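Local coordinates for cystathionine beta-lyase family protein, YNBB B.subtilis ortholog (PDB 3HVY) that probably acts as a pyridoxal-phosphate-dependent lyase of the cystathionine beta-lyase and methionine gamma-lyase kind, and may take part in aluminium resistance, at residues K192-I196 with D328-D332; G222-E226 with A297-I302. Residue numbers count along the deposited sequence, not the author numbering.

Interaction 2 uses the loop after strand 214-218 of a fold-type I pyridoxal-phosphate enzyme, and Glu226 and Val225 of that loop reach on to interaction 1; the two centres are 13 Å apart, and along the chain interaction 2 is nested inside the loop closed by interaction 1. Glu226 OE2 lies 2.9 Å from Thr331 OG1 and 2.9 Å from Ile196 N, both probable hydrogen bonds. Val225 packs by CB on Thr331 O and by CG1 on Arg330 O, each at 3.4 Å. Helix 287-317 supplies one side of interaction 2 and also packs on Arg330 of interaction 1. Lys244 carries the pyridoxal phosphate, and its neighbour Asn245 touches Val225 and Thr301.

Interaction 1: residues K192-I196 with D328-D332; sequences KSLRI and DKRTD
Two extended pieces of loop meet here, 192-196 leading into helix 196-207 of the large domain and 328-332 linking strands 321-323 and 334-338 of the C-terminal antiparallel sheet. Their end-to-end directions differ by 72°, and the CA atoms come nearest at Arg195 and Thr331, 5.2 Å apart. Residues 192-195 have phi near -60 to -80° and psi of 120-160°, as do 328-330; the path then bends at Thr331 (-121/-19). Arg195 is the N-cap of the helix, its N bonded to Glu198. Its side chain leaves sideways, chi1 m, chi2 at -98° and chi3 m, which lays CD 3.3 Å from Lys329 O and brings NH1 to Arg330 O at 3.1 Å, a hydrogen bond. Lys329 CB lies over one face of the guanidinium, 3.6 Å from NH1, while the end of Lys329 leads away to a salt bridge with Glu34. Thr331, chi1 t, directs its CA-to-CB bond toward 192-196; its CG2 packs 3.3 Å from Leu194 O and 3.5 Å from Ser193 CB, and its OG1 bonds Glu226. Ser193, chi1 m, donates OG to Asp332 OD2 at a short 2.5 Å, which Asp332 reaches with chi1 p. At the exposed end Lys192 NZ is 4.1 Å from Asp328 OD1, beyond a salt bridge; water 1 accepts from NZ and donates to OD1, 3.2 Å from each, while Asp328 OD2 bonds Lys325 N. The chemistry implies a mostly polar seam between domains, the Thr331 methyl packed within it and solvent mediating the lysine-aspartate attraction.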
# COMPACT_ATOMS: atom_id res chain seq x y z
N LYS D 192 -36.18 -19.87 -0.16
CA LYS D 192 -35.33 -19.52 -1.28
C LYS D 192 -35.23 -17.99 -1.49
O LYS D 192 -36.21 -17.26 -1.36
CB LYS D 192 -35.86 -20.17 -2.54
CG LYS D 192 -35.71 -21.70 -2.54
CD LYS D 192 -36.09 -22.35 -3.88
CE LYS D 192 -37.59 -22.37 -4.13
NZ LYS D 192 -37.81 -22.32 -5.59
N SER D 193 -34.02 -17.53 -1.79
CA SER D 193 -33.75 -16.14 -2.09
C SER D 193 -34.53 -15.73 -3.32
O SER D 193 -34.84 -16.55 -4.17
CB SER D 193 -32.26 -15.96 -2.30
OG SER D 193 -31.52 -16.24 -1.12
N LEU D 194 -34.86 -14.44 -3.38
CA LEU D 194 -35.74 -13.91 -4.43
C LEU D 194 -35.03 -13.75 -5.75
O LEU D 194 -34.06 -13.01 -5.85
CB LEU D 194 -36.25 -12.52 -4.04
CG LEU D 194 -37.51 -12.27 -3.29
CD1 LEU D 194 -37.66 -10.76 -3.36
CD2 LEU D 194 -38.72 -13.01 -3.94
N ARG D 195 -35.54 -14.41 -6.77
CA ARG D 195 -34.93 -14.30 -8.11
C ARG D 195 -35.25 -12.96 -8.80
O ARG D 195 -36.24 -12.30 -8.52
CB ARG D 195 -35.48 -15.44 -8.95
CG ARG D 195 -35.13 -16.84 -8.47
CD ARG D 195 -33.98 -17.33 -9.26
NE ARG D 195 -34.45 -17.66 -10.61
CZ ARG D 195 -33.66 -17.87 -11.66
NH1 ARG D 195 -32.35 -17.79 -11.55
NH2 ARG D 195 -34.20 -18.17 -12.82
N ILE D 196 -34.46 -12.60 -9.81
CA ILE D 196 -34.68 -11.34 -10.45
C ILE D 196 -36.07 -11.25 -11.06
O ILE D 196 -36.71 -10.19 -11.00
CB ILE D 196 -33.60 -11.03 -11.52
CG1 ILE D 196 -32.23 -10.82 -10.87
CG2 ILE D 196 -34.07 -9.87 -12.41
CD1 ILE D 196 -32.11 -9.60 -9.96
N ASP D 328 -32.65 -25.96 -8.66
CA ASP D 328 -33.29 -24.65 -8.53
C ASP D 328 -32.29 -23.63 -9.01
O ASP D 328 -31.20 -23.52 -8.44
CB ASP D 328 -33.59 -24.29 -7.07
CG ASP D 328 -34.74 -25.10 -6.50
OD1 ASP D 328 -35.68 -25.42 -7.26
OD2 ASP D 328 -34.72 -25.37 -5.30
N LYS D 329 -32.63 -22.89 -10.05
CA LYS D 329 -31.71 -21.90 -10.60
C LYS D 329 -31.50 -20.75 -9.58
O LYS D 329 -32.42 -20.24 -8.97
CB LYS D 329 -32.16 -21.39 -11.98
CG LYS D 329 -32.27 -22.53 -13.09
CD LYS D 329 -30.95 -23.31 -13.32
CE LYS D 329 -30.97 -24.22 -14.57
NZ LYS D 329 -31.71 -25.49 -14.40
N ARG D 330 -30.23 -20.44 -9.36
CA ARG D 330 -29.82 -19.55 -8.31
C ARG D 330 -29.90 -18.05 -8.60
O ARG D 330 -29.86 -17.60 -9.76
CB ARG D 330 -28.38 -19.92 -7.91
CG ARG D 330 -28.16 -21.40 -7.60
CD ARG D 330 -29.15 -21.88 -6.63
NE ARG D 330 -29.16 -23.34 -6.34
CZ ARG D 330 -28.48 -23.89 -5.34
NH1 ARG D 330 -27.67 -23.17 -4.61
NH2 ARG D 330 -28.59 -25.18 -5.08
N THR D 331 -30.04 -17.32 -7.51
CA THR D 331 -29.99 -15.88 -7.56
C THR D 331 -28.90 -15.31 -6.69
O THR D 331 -28.52 -14.12 -6.87
CB THR D 331 -31.35 -15.27 -7.19
OG1 THR D 331 -31.39 -13.94 -7.67
CG2 THR D 331 -31.60 -15.27 -5.68
N ASP D 332 -28.42 -16.11 -5.72
CA ASP D 332 -27.27 -15.76 -4.91
C ASP D 332 -26.34 -16.97 -4.73
O ASP D 332 -26.59 -18.02 -5.31
CB ASP D 332 -27.69 -15.12 -3.59
CG ASP D 332 -28.39 -16.08 -2.69
OD1 ASP D 332 -28.13 -17.28 -2.84
OD2 ASP D 332 -29.17 -15.66 -1.82
O HOH W 1 -38.80 -25.28 -6.41

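Interaction 2: residues G222-E226 with A297-I302; sequences GEFVE and APHVTI
A type II beta turn in the large domain of this fold-type I pyridoxal-phosphate enzyme packs against the long helix 287-317. Val225 N bonds Gly222 O at 3.2 Å to close the turn, with Glu223 extended (-64/134) and Phe224 in the left-handed region (60/12). The CA atoms of Phe224 and Pro298 are 5.4 Å apart, the closest pair. Phe224, most deeply covered of all, points at the helix with chi1 m and chi2 -51°. Pro298, C-gamma exo, sits over its face in a CH-pi contact, CG 4.0 Å from the centroid and only 4° off the normal, while Ala297 CB touches Phe224 CE2 at 3.7 Å. Helix 18-55 adds Val49 to the surroundings of both Phe224 and Pro298. The helix is kinked here, the N atoms of 298 and 299 lacking bonds to the preceding turn. One turn on, Thr301 takes chi1 m, so OG1 bonds back to Ala297 O at 2.7 Å and CG2 faces the loop, 3.2 Å from Glu223 O and 3.5 Å from Val225 CG2. Where the backbones draw close, water 2 donates to both Phe224 O, at 2.7 Å, and Pro298 O, at 2.9 Å.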
# COMPACT_ATOMS: atom_id res chain seq x y z
N GLY D 222 -25.78 -11.44 -4.64
CA GLY D 222 -26.46 -11.74 -5.89
C GLY D 222 -25.75 -11.27 -7.15
O GLY D 222 -26.18 -11.58 -8.26
N GLU D 223 -24.69 -10.50 -7.02
CA GLU D 223 -24.10 -9.87 -8.20
C GLU D 223 -23.58 -10.91 -9.10
O GLU D 223 -22.91 -11.80 -8.64
CB GLU D 223 -22.96 -8.92 -7.82
CG GLU D 223 -23.37 -7.78 -6.82
CD GLU D 223 -23.27 -8.16 -5.35
OE1 GLU D 223 -22.97 -9.33 -5.01
OE2 GLU D 223 -23.49 -7.25 -4.50
N PHE D 224 -23.88 -10.79 -10.39
CA PHE D 224 -23.48 -11.73 -11.46
C PHE D 224 -23.94 -13.18 -11.35
O PHE D 224 -23.47 -14.03 -12.14
CB PHE D 224 -21.97 -11.72 -11.61
CG PHE D 224 -21.41 -10.35 -11.89
CD1 PHE D 224 -21.94 -9.57 -12.90
CD2 PHE D 224 -20.38 -9.83 -11.12
CE1 PHE D 224 -21.43 -8.30 -13.17
CE2 PHE D 224 -19.90 -8.53 -11.36
CZ PHE D 224 -20.41 -7.79 -12.39
N VAL D 225 -24.88 -13.48 -10.45
CA VAL D 225 -25.43 -14.80 -10.38
C VAL D 225 -26.47 -15.03 -11.51
O VAL D 225 -26.63 -16.15 -12.00
CB VAL D 225 -26.00 -15.12 -9.00
CG1 VAL D 225 -26.69 -16.55 -9.03
CG2 VAL D 225 -24.87 -15.02 -7.94
N GLU D 226 -27.16 -13.98 -11.91
CA GLU D 226 -28.05 -14.02 -13.05
C GLU D 226 -27.51 -13.05 -14.10
O GLU D 226 -26.57 -12.28 -13.84
CB GLU D 226 -29.49 -13.63 -12.65
CG GLU D 226 -30.15 -14.57 -11.63
CD GLU D 226 -31.66 -14.38 -11.51
OE1 GLU D 226 -32.31 -14.31 -12.55
OE2 GLU D 226 -32.21 -14.35 -10.38
N ALA D 297 -14.94 -10.85 -11.33
CA ALA D 297 -16.15 -11.14 -10.55
C ALA D 297 -17.20 -12.07 -11.20
O ALA D 297 -17.79 -12.93 -10.50
CB ALA D 297 -16.78 -9.88 -10.02
N PRO D 298 -17.52 -11.86 -12.49
CA PRO D 298 -18.46 -12.78 -13.14
C PRO D 298 -18.00 -14.22 -13.08
O PRO D 298 -18.80 -15.13 -12.96
CB PRO D 298 -18.45 -12.31 -14.61
CG PRO D 298 -18.18 -10.84 -14.54
CD PRO D 298 -17.10 -10.78 -13.43
N HIS D 299 -16.70 -14.42 -13.22
CA HIS D 299 -16.10 -15.76 -13.16
C HIS D 299 -16.10 -16.35 -11.76
O HIS D 299 -16.58 -17.45 -11.52
CB HIS D 299 -14.67 -15.75 -13.76
CG HIS D 299 -14.03 -17.10 -13.83
ND1 HIS D 299 -14.06 -17.88 -14.97
CD2 HIS D 299 -13.32 -17.79 -12.91
CE1 HIS D 299 -13.42 -19.01 -14.72
NE2 HIS D 299 -12.96 -18.99 -13.49
N VAL D 300 -15.51 -15.63 -10.84
CA VAL D 300 -15.42 -16.09 -9.47
C VAL D 300 -16.80 -16.33 -8.84
O VAL D 300 -16.99 -17.33 -8.13
CB VAL D 300 -14.55 -15.14 -8.63
CG1 VAL D 300 -14.57 -15.56 -7.17
CG2 VAL D 300 -13.06 -15.21 -9.17
N THR D 301 -17.77 -15.48 -9.18
CA THR D 301 -19.15 -15.65 -8.69
C THR D 301 -19.70 -16.99 -9.10
O THR D 301 -20.24 -17.70 -8.25
CB THR D 301 -20.07 -14.49 -9.15
OG1 THR D 301 -19.61 -13.26 -8.60
CG2 THR D 301 -21.55 -14.72 -8.84
N ILE D 302 -19.43 -17.42 -10.34
CA ILE D 302 -19.97 -18.65 -10.84
C ILE D 302 -19.21 -19.85 -10.31
O ILE D 302 -19.79 -20.92 -10.18
CB ILE D 302 -20.11 -18.61 -12.37
CG1 ILE D 302 -21.20 -17.57 -12.75
CG2 ILE D 302 -20.46 -20.04 -13.02
CD1 ILE D 302 -22.63 -17.96 -12.32
O HOH W 2 -21.41 -14.39 -13.91